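Local coordinates for uncharacterized protein Tm1679 (Thermotoga maritima, PDB 3H3E) that is of unknown cellular function but binds zinc and is thought to act as a metal-dependent hydrolase of the metallo-beta-lactamase superfamily, at residues G145-E150 with G206-K211; L93-K96 with R101-G104; G26-H31 with F50-R55. The protein carries 2 engineered substitutions. All blocks are in the same frame, centred on the assembly; numbering follows the deposited sequence.

How the contacts relate
The three contacts lie at different distances from the zinc, whose site sits at one edge of the beta-sandwich, as in this fold generally. Along the chain they come in series: contact 3 first, then contact 2, then contact 1. Contacts 1 and 2 touch, their centres about 13 Å apart, because strands 147-150 and 95-98 are neighbours in one small antiparallel sheet. Together they bring that sheet up to the zinc ligands, with Phe147 and Lys96 both lying beside zinc-binding histidines. Contact 3 is centred about 24 Å from each of the others, away from the metal site, and joins the loop after strand 13-19 to helix 49-56.

Contact 1. Residues G145-E150 with G206-K211; sequences GDFFVE and GFHLLK
Phe147 and His208 reach toward each other from opposite directions and meet where the CE2-CZ side of the phenyl ring faces the imidazole, CE2 of Phe147 lying 3.8 Å from NE2 of His208. The nitrogen sits at the edge of the phenyl ring, near its plane, while the phenyl carbon approaches the imidazole obliquely. The rings form an oblique pair, turned 53° against each other with centroids 5.7 Å apart, and no hydrogen bond joins the two segments. Different first torsions bring the pair about. On the strand, CG of Phe147 lies beside the backbone N, opposite the carbonyl carbon (chi1 -61°), which carries the ring toward the loop until CE2 and CZ reach His208. On the loop, the backbone of His208 is in a left-handed conformation, and its imidazole swings opposite the backbone N (chi1 -154°).

The pair lies beside the metal site in this metallo-beta-lactamase fold: strand 147-150 comes from the small antiparallel sheet, and 206-211 is the loop leading from strand 200-204 to helix 214-226. The side chain of Phe147 lies about 5 Å from the bound zinc and meets the rings of two of its ligands, His71 and His182, the latter edge-to-face. Phe160 adds another edge-to-face partner, and the ring of His208 also meets that of His182.

Further out, the aliphatic part of Lys211 passes Gly145, its CD 4.3 Å from the glycine CA. Gly145 has a positive phi, with backbone angles at which a side chain would be jammed against the preceding carbonyl O.

Contact 2. Residues L93-K96 with R101-G104; sequences LDQK and RYAG
The hydroxyl of Tyr102 donates a hydrogen bond to the side-chain carbonyl of Gln95, with OH 2.8 Å from OE1. The donor stands well above the amide carbonyl plane, 60° out of it, and so does not use a lone pair; the acceptor, for its part, comes to the edge of the tyrosine ring. Two choices of torsion make the meeting possible: the glutamine chain bends at chi2 to bring its amide across, and the tyrosine CG lies opposite its own backbone N, beside the carbonyl carbon. Gln95 OE1 also lies 3.8 Å from CA of Gly104.

The main chain adds a second bond. Ala103 N gives its hydrogen to Lys96 O over 2.7 Å, at an N-H...O angle of 158°. Gly104 N is also near Lys96 O, but the angle is too poor for a bond; this nitrogen lies 3.3 Å above the plane of the Tyr102 ring, over its centre. These contacts close a beta hairpin, strand 95-98 followed after two residues by the short strand 101-102, which forms one edge of the four-stranded antiparallel sheet. On its other side strand 95-98 pairs with 147-150, Gln95 bonding to Glu150 through the backbone, and Ala103 makes a backbone bond with Tyr72.

The ammonium group of Lys96 leads away from the hairpin partner. Its NZ forms salt bridges with Asp162 and Asp158, which probably balance its charge, while the side chain lies about 4 Å from that of the zinc ligand His71 and about 7 Å from the zinc itself. Near its root, CB of Lys96 packs 4.1 Å from CA of Gly104.

Contact 3. Residues G26-H31 with F50-R55; sequences GFESEH and FLKNAR
On helix 49-56, the first torsion of Asn53 sets CG beside its backbone N and opposite the carbonyl carbon (chi1 -70°), which presents the amide to the main chain of Glu28. Phe27 and Glu28 adopt the same kind of first torsion; the phenylalanine thereby turns its ring edge to the asparagine, the two side chains crossing obliquely with CD1 of Phe27 3.6 Å from Asn53 OD1.

The amide then grips a single residue by both ends of its backbone. Glu28 N donates to Asn53 OD1 over 2.9 Å, its N-H pointing at a lone pair of OD1 within the carbonyl plane, with an N-H...O angle of 154°. In return Asn53 ND2 gives a nearly straight bond, 171°, to Glu28 O at 3.1 Å, and that oxygen lies almost in the plane of the amide. The paired bonds fix the rotation of a group that is buried. Asn53 ND2 has a further partner in Leu18 O of strand 13-19, so the asparagine ties the helix to both the sheet and the loop that follows that strand. In this metallo-beta-lactamase fold the helix comes just after strand 40-42 and the loop leads into strand 34-37; Phe50, on another face of the helix, packs against Leu18 and Cys19.

Toward solvent Glu28 stretches out across Lys52, with OE1 3.3 Å from CE, yet NZ is 4.5 Å from OE1, beyond a salt bridge; the ammonium group instead pairs with Asp48. Near the start of the helix, a water 2.8 Å from Phe50 N accepts its hydrogen and lies beside OE2 of Glu30, whose carboxylate also bonds Lys46 N and Ser47 OG.

Contact 1. Residues G145-E150 with G206-K211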
loop_
_atom_site.group_PDB
_atom_site.type_symbol
_atom_site.label_atom_id
_atom_site.label_comp_id
_atom_site.label_asym_id
_atom_site.label_seq_id
_atom_site.Cartn_x
_atom_site.Cartn_y
_atom_site.Cartn_z
ATOM N N GLY A 145 -13.263 6.896 -8.575
ATOM C CA GLY A 145 -13.102 5.920 -9.633
ATOM C C GLY A 145 -14.354 5.137 -9.962
ATOM O O GLY A 145 -15.441 5.434 -9.479
ATOM N N ASP A 146 -14.187 4.116 -10.791
ATOM C CA ASP A 146 -15.311 3.354 -11.292
ATOM C C ASP A 146 -15.207 1.902 -10.870
ATOM O O ASP A 146 -15.363 0.998 -11.679
ATOM C CB ASP A 146 -15.345 3.449 -12.805
ATOM C CG ASP A 146 -16.728 3.290 -13.347
ATOM O OD1 ASP A 146 -17.674 3.572 -12.575
ATOM O OD2 ASP A 146 -16.871 2.890 -14.526
ATOM N N PHE A 147 -14.962 1.684 -9.586
ATOM C CA PHE A 147 -14.671 0.355 -9.079
ATOM C C PHE A 147 -15.906 -0.473 -8.711
ATOM O O PHE A 147 -16.846 0.023 -8.098
ATOM C CB PHE A 147 -13.710 0.456 -7.899
ATOM C CG PHE A 147 -12.400 1.075 -8.257
ATOM C CD1 PHE A 147 -11.518 0.414 -9.099
ATOM C CD2 PHE A 147 -12.046 2.318 -7.761
ATOM C CE1 PHE A 147 -10.312 0.984 -9.445
ATOM C CE2 PHE A 147 -10.842 2.898 -8.108
ATOM C CZ PHE A 147 -9.974 2.231 -8.950
ATOM N N PHE A 148 -15.892 -1.743 -9.104
ATOM C CA PHE A 148 -16.944 -2.663 -8.718
ATOM C C PHE A 148 -16.357 -3.921 -8.124
ATOM O O PHE A 148 -15.164 -4.179 -8.240
ATOM C CB PHE A 148 -17.801 -3.019 -9.915
ATOM C CG PHE A 148 -18.538 -1.867 -10.474
ATOM C CD1 PHE A 148 -19.867 -1.665 -10.162
ATOM C CD2 PHE A 148 -17.903 -0.965 -11.291
ATOM C CE1 PHE A 148 -20.545 -0.599 -10.667
ATOM C CE2 PHE A 148 -18.588 0.108 -11.797
ATOM C CZ PHE A 148 -19.904 0.288 -11.483
ATOM N N VAL A 149 -17.206 -4.703 -7.479
ATOM C CA VAL A 149 -16.774 -5.972 -6.923
ATOM C C VAL A 149 -17.908 -6.988 -7.087
ATOM O O VAL A 149 -19.069 -6.617 -7.160
ATOM C CB VAL A 149 -16.305 -5.810 -5.454
ATOM C CG1 VAL A 149 -17.478 -5.603 -4.536
ATOM C CG2 VAL A 149 -15.494 -7.002 -5.021
ATOM N N GLU A 150 -17.564 -8.260 -7.200
ATOM C CA GLU A 150 -18.557 -9.294 -7.449
ATOM C C GLU A 150 -18.419 -10.383 -6.418
ATOM O O GLU A 150 -17.396 -11.059 -6.347
ATOM C CB GLU A 150 -18.406 -9.893 -8.850
ATOM C CG GLU A 150 -18.845 -8.970 -9.990
ATOM C CD GLU A 150 -19.158 -9.727 -11.274
ATOM O OE1 GLU A 150 -18.863 -10.945 -11.329
ATOM O OE2 GLU A 150 -19.696 -9.111 -12.225
ATOM N N GLY A 206 1.124 4.438 -2.379
ATOM C CA GLY A 206 0.246 5.104 -3.327
ATOM C C GLY A 206 -0.995 5.685 -2.684
ATOM O O GLY A 206 -1.594 5.057 -1.814
ATOM N N PHE A 207 -1.386 6.884 -3.115
ATOM C CA PHE A 207 -2.519 7.592 -2.503
ATOM C C PHE A 207 -3.730 7.738 -3.427
ATOM O O PHE A 207 -4.777 8.219 -3.007
ATOM C CB PHE A 207 -2.114 8.988 -1.977
ATOM C CG PHE A 207 -0.903 8.988 -1.066
ATOM C CD1 PHE A 207 -0.541 7.855 -0.351
ATOM C CD2 PHE A 207 -0.140 10.124 -0.921
ATOM C CE1 PHE A 207 0.575 7.864 0.467
ATOM C CE2 PHE A 207 0.962 10.134 -0.097
ATOM C CZ PHE A 207 1.318 9.006 0.596
ATOM N N HIS A 208 -3.574 7.344 -4.683
ATOM C CA HIS A 208 -4.672 7.339 -5.645
ATOM C C HIS A 208 -5.339 8.690 -5.812
ATOM O O HIS A 208 -6.542 8.835 -5.591
ATOM C CB HIS A 208 -5.723 6.281 -5.297
ATOM C CG HIS A 208 -6.495 5.802 -6.489
ATOM N ND1 HIS A 208 -5.962 4.932 -7.420
ATOM C CD2 HIS A 208 -7.751 6.083 -6.912
ATOM C CE1 HIS A 208 -6.858 4.694 -8.361
ATOM N NE2 HIS A 208 -7.951 5.385 -8.080
ATOM N N LEU A 209 -4.566 9.670 -6.252
ATOM C CA LEU A 209 -5.076 11.024 -6.335
ATOM C C LEU A 209 -5.219 11.561 -7.751
ATOM O O LEU A 209 -5.422 12.757 -7.944
ATOM C CB LEU A 209 -4.202 11.930 -5.486
ATOM C CG LEU A 209 -4.330 11.518 -4.017
ATOM C CD1 LEU A 209 -3.345 12.276 -3.148
ATOM C CD2 LEU A 209 -5.768 11.716 -3.538
ATOM N N LEU A 210 -5.134 10.670 -8.734
ATOM C CA LEU A 210 -5.250 11.044 -10.144
ATOM C C LEU A 210 -6.643 11.527 -10.542
ATOM O O LEU A 210 -6.788 12.357 -11.442
ATOM C CB LEU A 210 -4.839 9.872 -11.031
ATOM C CG LEU A 210 -3.339 9.785 -11.297
ATOM C CD1 LEU A 210 -3.013 8.622 -12.218
ATOM C CD2 LEU A 210 -2.840 11.093 -11.889
ATOM N N LYS A 211 -7.660 10.990 -9.874
ATOM C CA LYS A 211 -9.051 11.324 -10.167
ATOM C C LYS A 211 -9.645 12.265 -9.117
ATOM O O LYS A 211 -10.839 12.556 -9.134
ATOM C CB LYS A 211 -9.912 10.053 -10.285
ATOM C CG LYS A 211 -9.745 9.282 -11.591
ATOM C CD LYS A 211 -11.107 8.802 -12.110
ATOM C CE LYS A 211 -11.045 8.204 -13.531
ATOM N NZ LYS A 211 -10.897 6.713 -13.556
#

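Contact 2. Residues L93-K96 with R101-G104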
loop_
_atom_site.group_PDB
_atom_site.type_symbol
_atom_site.label_atom_id
_atom_site.label_comp_id
_atom_site.label_asym_id
_atom_site.label_seq_id
_atom_site.Cartn_x
_atom_site.Cartn_y
_atom_site.Cartn_z
ATOM N N LEU A 93 -10.745 -11.638 -1.599
ATOM C CA LEU A 93 -11.044 -12.748 -2.500
ATOM C C LEU A 93 -12.119 -12.415 -3.528
ATOM O O LEU A 93 -12.148 -13.011 -4.594
ATOM C CB LEU A 93 -11.479 -13.984 -1.709
ATOM C CG LEU A 93 -10.472 -14.534 -0.704
ATOM C CD1 LEU A 93 -11.131 -15.633 0.080
ATOM C CD2 LEU A 93 -9.219 -15.038 -1.381
ATOM N N ASP A 94 -13.011 -11.486 -3.194
ATOM C CA ASP A 94 -14.078 -11.086 -4.106
ATOM C C ASP A 94 -13.457 -10.546 -5.371
ATOM O O ASP A 94 -12.393 -9.960 -5.340
ATOM C CB ASP A 94 -14.974 -10.031 -3.467
ATOM C CG ASP A 94 -15.671 -10.538 -2.225
ATOM O OD1 ASP A 94 -15.821 -11.764 -2.095
ATOM O OD2 ASP A 94 -16.072 -9.711 -1.379
ATOM N N GLN A 95 -14.117 -10.757 -6.496
ATOM C CA GLN A 95 -13.496 -10.475 -7.778
ATOM C C GLN A 95 -13.709 -9.033 -8.178
ATOM O O GLN A 95 -14.832 -8.586 -8.350
ATOM C CB GLN A 95 -13.974 -11.466 -8.851
ATOM C CG GLN A 95 -13.351 -12.886 -8.703
ATOM C CD GLN A 95 -11.821 -12.898 -8.403
ATOM O OE1 GLN A 95 -11.111 -11.913 -8.624
ATOM N NE2 GLN A 95 -11.328 -14.029 -7.902
ATOM N N LYS A 96 -12.610 -8.301 -8.301
ATOM C CA LYS A 96 -12.665 -6.857 -8.465
ATOM C C LYS A 96 -12.735 -6.452 -9.920
ATOM O O LYS A 96 -12.025 -7.001 -10.757
ATOM C CB LYS A 96 -11.449 -6.208 -7.820
ATOM C CG LYS A 96 -11.440 -6.237 -6.307
ATOM C CD LYS A 96 -10.473 -5.183 -5.775
ATOM C CE LYS A 96 -10.267 -5.292 -4.279
ATOM N NZ LYS A 96 -11.492 -4.943 -3.529
ATOM N N ARG A 101 -13.609 -3.813 -16.799
ATOM C CA ARG A 101 -12.348 -4.531 -16.865
ATOM C C ARG A 101 -12.065 -5.300 -15.601
ATOM O O ARG A 101 -12.013 -4.727 -14.521
ATOM C CB ARG A 101 -11.197 -3.560 -17.074
ATOM C CG ARG A 101 -9.902 -4.241 -17.430
ATOM C CD ARG A 101 -8.798 -3.235 -17.525
ATOM N NE ARG A 101 -8.214 -2.939 -16.220
ATOM C CZ ARG A 101 -8.155 -1.724 -15.699
ATOM N NH1 ARG A 101 -8.642 -0.702 -16.376
ATOM N NH2 ARG A 101 -7.597 -1.531 -14.518
ATOM N N TYR A 102 -11.846 -6.599 -15.740
ATOM C CA TYR A 102 -11.492 -7.406 -14.600
ATOM C C TYR A 102 -10.152 -6.964 -14.024
ATOM O O TYR A 102 -9.152 -6.906 -14.732
ATOM C CB TYR A 102 -11.444 -8.875 -14.989
ATOM C CG TYR A 102 -10.907 -9.746 -13.880
ATOM C CD1 TYR A 102 -11.716 -10.111 -12.805
ATOM C CD2 TYR A 102 -9.589 -10.184 -13.892
ATOM C CE1 TYR A 102 -11.230 -10.894 -11.784
ATOM C CE2 TYR A 102 -9.097 -10.968 -12.876
ATOM C CZ TYR A 102 -9.920 -11.321 -11.828
ATOM O OH TYR A 102 -9.427 -12.105 -10.817
ATOM N N ALA A 103 -10.137 -6.668 -12.728
ATOM C CA ALA A 103 -8.928 -6.205 -12.051
ATOM C C ALA A 103 -8.595 -7.007 -10.802
ATOM O O ALA A 103 -7.876 -6.539 -9.933
ATOM C CB ALA A 103 -9.057 -4.739 -11.704
ATOM N N GLY A 104 -9.112 -8.215 -10.693
ATOM C CA GLY A 104 -8.876 -8.987 -9.491
ATOM C C GLY A 104 -7.588 -9.773 -9.546
ATOM O O GLY A 104 -6.762 -9.600 -10.450
#

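Contact 3. Residues G26-H31 with F50-R55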
loop_
_atom_site.group_PDB
_atom_site.type_symbol
_atom_site.label_atom_id
_atom_site.label_comp_id
_atom_site.label_asym_id
_atom_site.label_seq_id
_atom_site.Cartn_x
_atom_site.Cartn_y
_atom_site.Cartn_z
ATOM N N GLY A 26 18.796 0.705 -14.031
ATOM C CA GLY A 26 19.159 -0.640 -13.629
ATOM C C GLY A 26 17.955 -1.433 -13.167
ATOM O O GLY A 26 17.902 -2.653 -13.321
ATOM N N PHE A 27 16.981 -0.724 -12.602
ATOM C CA PHE A 27 15.798 -1.346 -12.029
ATOM C C PHE A 27 14.625 -1.284 -12.988
ATOM O O PHE A 27 14.447 -0.305 -13.705
ATOM C CB PHE A 27 15.446 -0.688 -10.691
ATOM C CG PHE A 27 16.479 -0.912 -9.624
ATOM C CD1 PHE A 27 16.418 -2.025 -8.806
ATOM C CD2 PHE A 27 17.521 -0.024 -9.455
ATOM C CE1 PHE A 27 17.372 -2.239 -7.836
ATOM C CE2 PHE A 27 18.476 -0.231 -8.485
ATOM C CZ PHE A 27 18.405 -1.339 -7.677
ATOM N N GLU A 28 13.835 -2.349 -13.003
ATOM C CA GLU A 28 12.686 -2.416 -13.886
ATOM C C GLU A 28 11.480 -1.796 -13.219
ATOM O O GLU A 28 11.428 -1.663 -11.997
ATOM C CB GLU A 28 12.398 -3.857 -14.278
ATOM C CG GLU A 28 13.520 -4.498 -15.069
ATOM C CD GLU A 28 13.137 -5.855 -15.615
ATOM O OE1 GLU A 28 11.974 -6.274 -15.400
ATOM O OE2 GLU A 28 13.997 -6.499 -16.262
ATOM N N SER A 29 10.512 -1.398 -14.029
ATOM C CA SER A 29 9.324 -0.748 -13.508
ATOM C C SER A 29 8.081 -1.252 -14.222
ATOM O O SER A 29 8.111 -1.566 -15.408
ATOM C CB SER A 29 9.431 0.769 -13.666
ATOM O OG SER A 29 9.355 1.147 -15.027
ATOM N N GLU A 30 6.986 -1.338 -13.486
ATOM C CA GLU A 30 5.700 -1.576 -14.095
ATOM C C GLU A 30 4.643 -0.823 -13.317
ATOM O O GLU A 30 4.923 -0.231 -12.277
ATOM C CB GLU A 30 5.385 -3.070 -14.146
ATOM C CG GLU A 30 5.268 -3.745 -12.803
ATOM C CD GLU A 30 5.133 -5.251 -12.924
ATOM O OE1 GLU A 30 5.279 -5.759 -14.051
ATOM O OE2 GLU A 30 4.889 -5.931 -11.902
ATOM N N HIS A 31 3.429 -0.824 -13.841
ATOM C CA HIS A 31 2.294 -0.355 -13.080
ATOM C C HIS A 31 1.967 -1.377 -11.998
ATOM O O HIS A 31 1.282 -2.372 -12.253
ATOM C CB HIS A 31 1.095 -0.174 -13.993
ATOM C CG HIS A 31 -0.103 0.402 -13.311
ATOM N ND1 HIS A 31 -0.067 1.602 -12.635
ATOM C CD2 HIS A 31 -1.375 -0.045 -13.224
ATOM C CE1 HIS A 31 -1.266 1.863 -12.151
ATOM N NE2 HIS A 31 -2.078 0.880 -12.494
ATOM N N PHE A 50 9.181 -7.208 -9.141
ATOM C CA PHE A 50 9.688 -7.126 -7.780
ATOM C C PHE A 50 10.831 -8.117 -7.512
ATOM O O PHE A 50 11.793 -7.773 -6.835
ATOM C CB PHE A 50 8.554 -7.270 -6.754
ATOM C CG PHE A 50 8.040 -8.680 -6.585
ATOM C CD1 PHE A 50 7.423 -9.342 -7.631
ATOM C CD2 PHE A 50 8.143 -9.327 -5.362
ATOM C CE1 PHE A 50 6.944 -10.642 -7.471
ATOM C CE2 PHE A 50 7.655 -10.611 -5.198
ATOM C CZ PHE A 50 7.057 -11.274 -6.264
ATOM N N LEU A 51 10.735 -9.330 -8.059
ATOM C CA LEU A 51 11.758 -10.361 -7.850
ATOM C C LEU A 51 13.047 -10.027 -8.555
ATOM O O LEU A 51 14.140 -10.288 -8.048
ATOM C CB LEU A 51 11.291 -11.698 -8.400
ATOM C CG LEU A 51 10.416 -12.562 -7.508
ATOM C CD1 LEU A 51 9.895 -13.767 -8.299
ATOM C CD2 LEU A 51 11.213 -12.994 -6.307
ATOM N N LYS A 52 12.911 -9.492 -9.760
ATOM C CA LYS A 52 14.063 -9.192 -10.580
ATOM C C LYS A 52 14.831 -8.044 -9.950
ATOM O O LYS A 52 16.062 -8.069 -9.890
ATOM C CB LYS A 52 13.630 -8.874 -11.998
ATOM C CG LYS A 52 12.988 -10.050 -12.698
ATOM C CD LYS A 52 13.148 -9.943 -14.208
ATOM C CE LYS A 52 11.863 -9.537 -14.922
ATOM N NZ LYS A 52 11.274 -10.685 -15.681
ATOM N N ASN A 53 14.101 -7.053 -9.447
ATOM C CA ASN A 53 14.719 -5.961 -8.697
ATOM C C ASN A 53 15.375 -6.452 -7.420
ATOM O O ASN A 53 16.477 -6.032 -7.086
ATOM C CB ASN A 53 13.716 -4.842 -8.403
ATOM C CG ASN A 53 13.334 -4.070 -9.655
ATOM O OD1 ASN A 53 14.092 -4.033 -10.631
ATOM N ND2 ASN A 53 12.154 -3.462 -9.641
ATOM N N ALA A 54 14.704 -7.356 -6.718
ATOM C CA ALA A 54 15.267 -7.967 -5.521
ATOM C C ALA A 54 16.567 -8.716 -5.819
ATOM O O ALA A 54 17.551 -8.572 -5.089
ATOM C CB ALA A 54 14.255 -8.874 -4.860
ATOM N N ARG A 55 16.583 -9.507 -6.891
ATOM C CA ARG A 55 17.810 -10.188 -7.302
ATOM C C ARG A 55 18.895 -9.188 -7.652
ATOM O O ARG A 55 20.059 -9.397 -7.334
ATOM C CB ARG A 55 17.557 -11.132 -8.470
ATOM C CG ARG A 55 16.901 -12.447 -8.054
ATOM C CD ARG A 55 17.034 -13.527 -9.137
ATOM N NE ARG A 55 16.072 -13.331 -10.220
ATOM C CZ ARG A 55 14.819 -13.781 -10.204
ATOM N NH1 ARG A 55 14.365 -14.467 -9.162
ATOM N NH2 ARG A 55 14.017 -13.539 -11.230
HETATM O O HOH W 1 6.362 -6.925 -9.419
#